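Local atomic coordinates of putative hemin storage protein (Bordetella bronchiseptica, PDB entry 6AU1), a protein that cleaves deacetylated poly-beta-1,6-N-acetylglucosamine, a biofilm polysaccharide, through its C-terminal glycoside hydrolase domain, the part present in this chain. Residues A[138-142]-A[212-216]. Residues are numbered along the deposited sequence.
Sequences HRVIS and FTMHL
A single hydrogen bond joins these two helices, from His-215 NE2 to the buried Ser-142 OG (2.9 Å); the same hydroxyl donates to His-138 O one turn back in its own helix (2.7 Å). The m rotamer of Ser-142 makes this possible, since it folds the hydroxyl onto its own helix, where His-138 O also accepts the backbone bond from Ser-142 N (3.0 Å). Both segments, 138-142 and 212-216, are regular alpha-helix. Their axes run in broadly the same direction, crossing at -42° with a closest approach of 10.9 Å, and converge toward their C-terminal ends: the CA atoms of His-138 and Phe-212 are 8.5 Å apart, those of Ser-142 and Leu-216 only 6.1 Å. His-138, Phe-212 and His-215, all chi1 t, form an aromatic cluster. The His-138 ring lies against both others, with centroids 4.8 Å apart in each pair and planes at 54° to Phe-212 and 41° to His-215; its CE1 lies over a face of the His-215 ring, 3.5 Å from His-215 CD2, while its NE2 meets the edge of the Phe-212 ring at CD1 (3.4 Å). Ile-141 points toward the other helix and supplies the apolar side, with CG2 3.7 Å from Phe-212 CZ and 4.0 Å from Leu-216 CD2. Leu-216 CD2 also lies 3.9 Å from Ser-142 CA. On the barrel side of helix 195-223, Thr-213 and Leu-216 rest on Phe-159 of strand 156-159, placing the contact where helices 135-151 and 195-223 pack side by side in the helical layer of a (beta/alpha)8 TIM barrel, the glycoside hydrolase domain.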
loop_
_atom_site.group_PDB
_atom_site.type_symbol
_atom_site.label_atom_id
_atom_site.label_comp_id
_atom_site.label_asym_id
_atom_site.label_seq_id
_atom_site.Cartn_x
_atom_site.Cartn_y
_atom_site.Cartn_z
ATOM N N HIS A 138 4.256 4.927 17.787
ATOM C CA HIS A 138 4.259 3.468 17.649
ATOM C C HIS A 138 2.999 2.864 18.282
ATOM O O HIS A 138 2.307 2.028 17.673
ATOM C CB HIS A 138 5.530 2.917 18.296
ATOM C CG HIS A 138 5.835 1.490 17.970
ATOM N ND1 HIS A 138 5.190 0.432 18.576
ATOM C CD2 HIS A 138 6.767 0.947 17.151
ATOM C CE1 HIS A 138 5.689 -0.704 18.114
ATOM N NE2 HIS A 138 6.656 -0.418 17.260
ATOM N N ARG A 139 2.683 3.312 19.494
ATOM C CA ARG A 139 1.530 2.783 20.214
ATOM C C ARG A 139 0.219 3.201 19.557
ATOM O O ARG A 139 -0.704 2.396 19.441
ATOM C CB ARG A 139 1.533 3.245 21.674
ATOM C CG ARG A 139 0.400 2.633 22.503
ATOM C CD ARG A 139 0.414 3.158 23.933
ATOM N NE ARG A 139 0.033 4.569 23.991
ATOM C CZ ARG A 139 0.887 5.576 24.145
ATOM N NH1 ARG A 139 2.188 5.338 24.272
ATOM N NH2 ARG A 139 0.438 6.824 24.178
ATOM N N VAL A 140 0.134 4.462 19.139
ATOM C CA VAL A 140 -1.108 4.964 18.557
ATOM C C VAL A 140 -1.416 4.221 17.252
ATOM O O VAL A 140 -2.553 3.785 17.046
ATOM C CB VAL A 140 -1.050 6.491 18.313
ATOM C CG1 VAL A 140 -2.177 6.934 17.373
ATOM C CG2 VAL A 140 -1.130 7.231 19.641
ATOM N N ILE A 141 -0.411 4.036 16.399
ATOM C CA ILE A 141 -0.620 3.276 15.165
ATOM C C ILE A 141 -1.046 1.846 15.497
ATOM O O ILE A 141 -1.960 1.290 14.886
ATOM C CB ILE A 141 0.646 3.256 14.285
ATOM C CG1 ILE A 141 0.965 4.676 13.804
ATOM C CG2 ILE A 141 0.448 2.339 13.089
ATOM C CD1 ILE A 141 2.375 4.807 13.197
ATOM N N SER A 142 -0.369 1.253 16.469
ATOM C CA SER A 142 -0.711 -0.099 16.911
ATOM C C SER A 142 -2.174 -0.202 17.340
ATOM O O SER A 142 -2.856 -1.195 17.050
ATOM C CB SER A 142 0.211 -0.515 18.052
ATOM O OG SER A 142 1.555 -0.588 17.585
ATOM N N PHE A 212 8.239 -3.314 11.901
ATOM C CA PHE A 212 7.078 -2.584 12.407
ATOM C C PHE A 212 5.804 -3.160 11.805
ATOM O O PHE A 212 4.817 -3.384 12.530
ATOM C CB PHE A 212 7.185 -1.086 12.099
ATOM C CG PHE A 212 6.037 -0.275 12.632
ATOM C CD1 PHE A 212 5.673 -0.355 13.970
ATOM C CD2 PHE A 212 5.321 0.566 11.793
ATOM C CE1 PHE A 212 4.611 0.401 14.462
ATOM C CE2 PHE A 212 4.259 1.329 12.271
ATOM C CZ PHE A 212 3.905 1.248 13.608
ATOM N N THR A 213 5.811 -3.421 10.497
ATOM C CA THR A 213 4.614 -4.012 9.889
ATOM C C THR A 213 4.370 -5.424 10.412
ATOM O O THR A 213 3.230 -5.860 10.472
ATOM C CB THR A 213 4.661 -4.047 8.343
ATOM O OG1 THR A 213 5.716 -4.905 7.890
ATOM C CG2 THR A 213 4.813 -2.622 7.770
ATOM N N MET A 214 5.420 -6.140 10.810
ATOM C CA MET A 214 5.214 -7.478 11.381
ATOM C C MET A 214 4.579 -7.375 12.767
ATOM O O MET A 214 3.811 -8.247 13.163
ATOM C CB MET A 214 6.525 -8.251 11.461
ATOM C CG MET A 214 7.133 -8.595 10.102
ATOM S SD MET A 214 6.058 -9.657 9.102
ATOM C CE MET A 214 5.383 -8.457 7.961
ATOM N N HIS A 215 4.911 -6.311 13.499
ATOM C CA HIS A 215 4.265 -6.010 14.780
ATOM C C HIS A 215 2.770 -5.757 14.574
ATOM O O HIS A 215 1.939 -6.303 15.304
ATOM C CB HIS A 215 4.940 -4.796 15.442
ATOM C CG HIS A 215 4.206 -4.244 16.632
ATOM N ND1 HIS A 215 4.189 -4.872 17.859
ATOM C CD2 HIS A 215 3.494 -3.100 16.787
ATOM C CE1 HIS A 215 3.483 -4.150 18.713
ATOM N NE2 HIS A 215 3.055 -3.067 18.088
ATOM N N LEU A 216 2.439 -4.947 13.570
ATOM C CA LEU A 216 1.039 -4.646 13.241
ATOM C C LEU A 216 0.297 -5.910 12.816
ATOM O O LEU A 216 -0.846 -6.142 13.219
ATOM C CB LEU A 216 0.956 -3.588 12.139
ATOM C CG LEU A 216 1.613 -2.251 12.511
ATOM C CD1 LEU A 216 1.628 -1.310 11.322
ATOM C CD2 LEU A 216 0.885 -1.625 13.715
#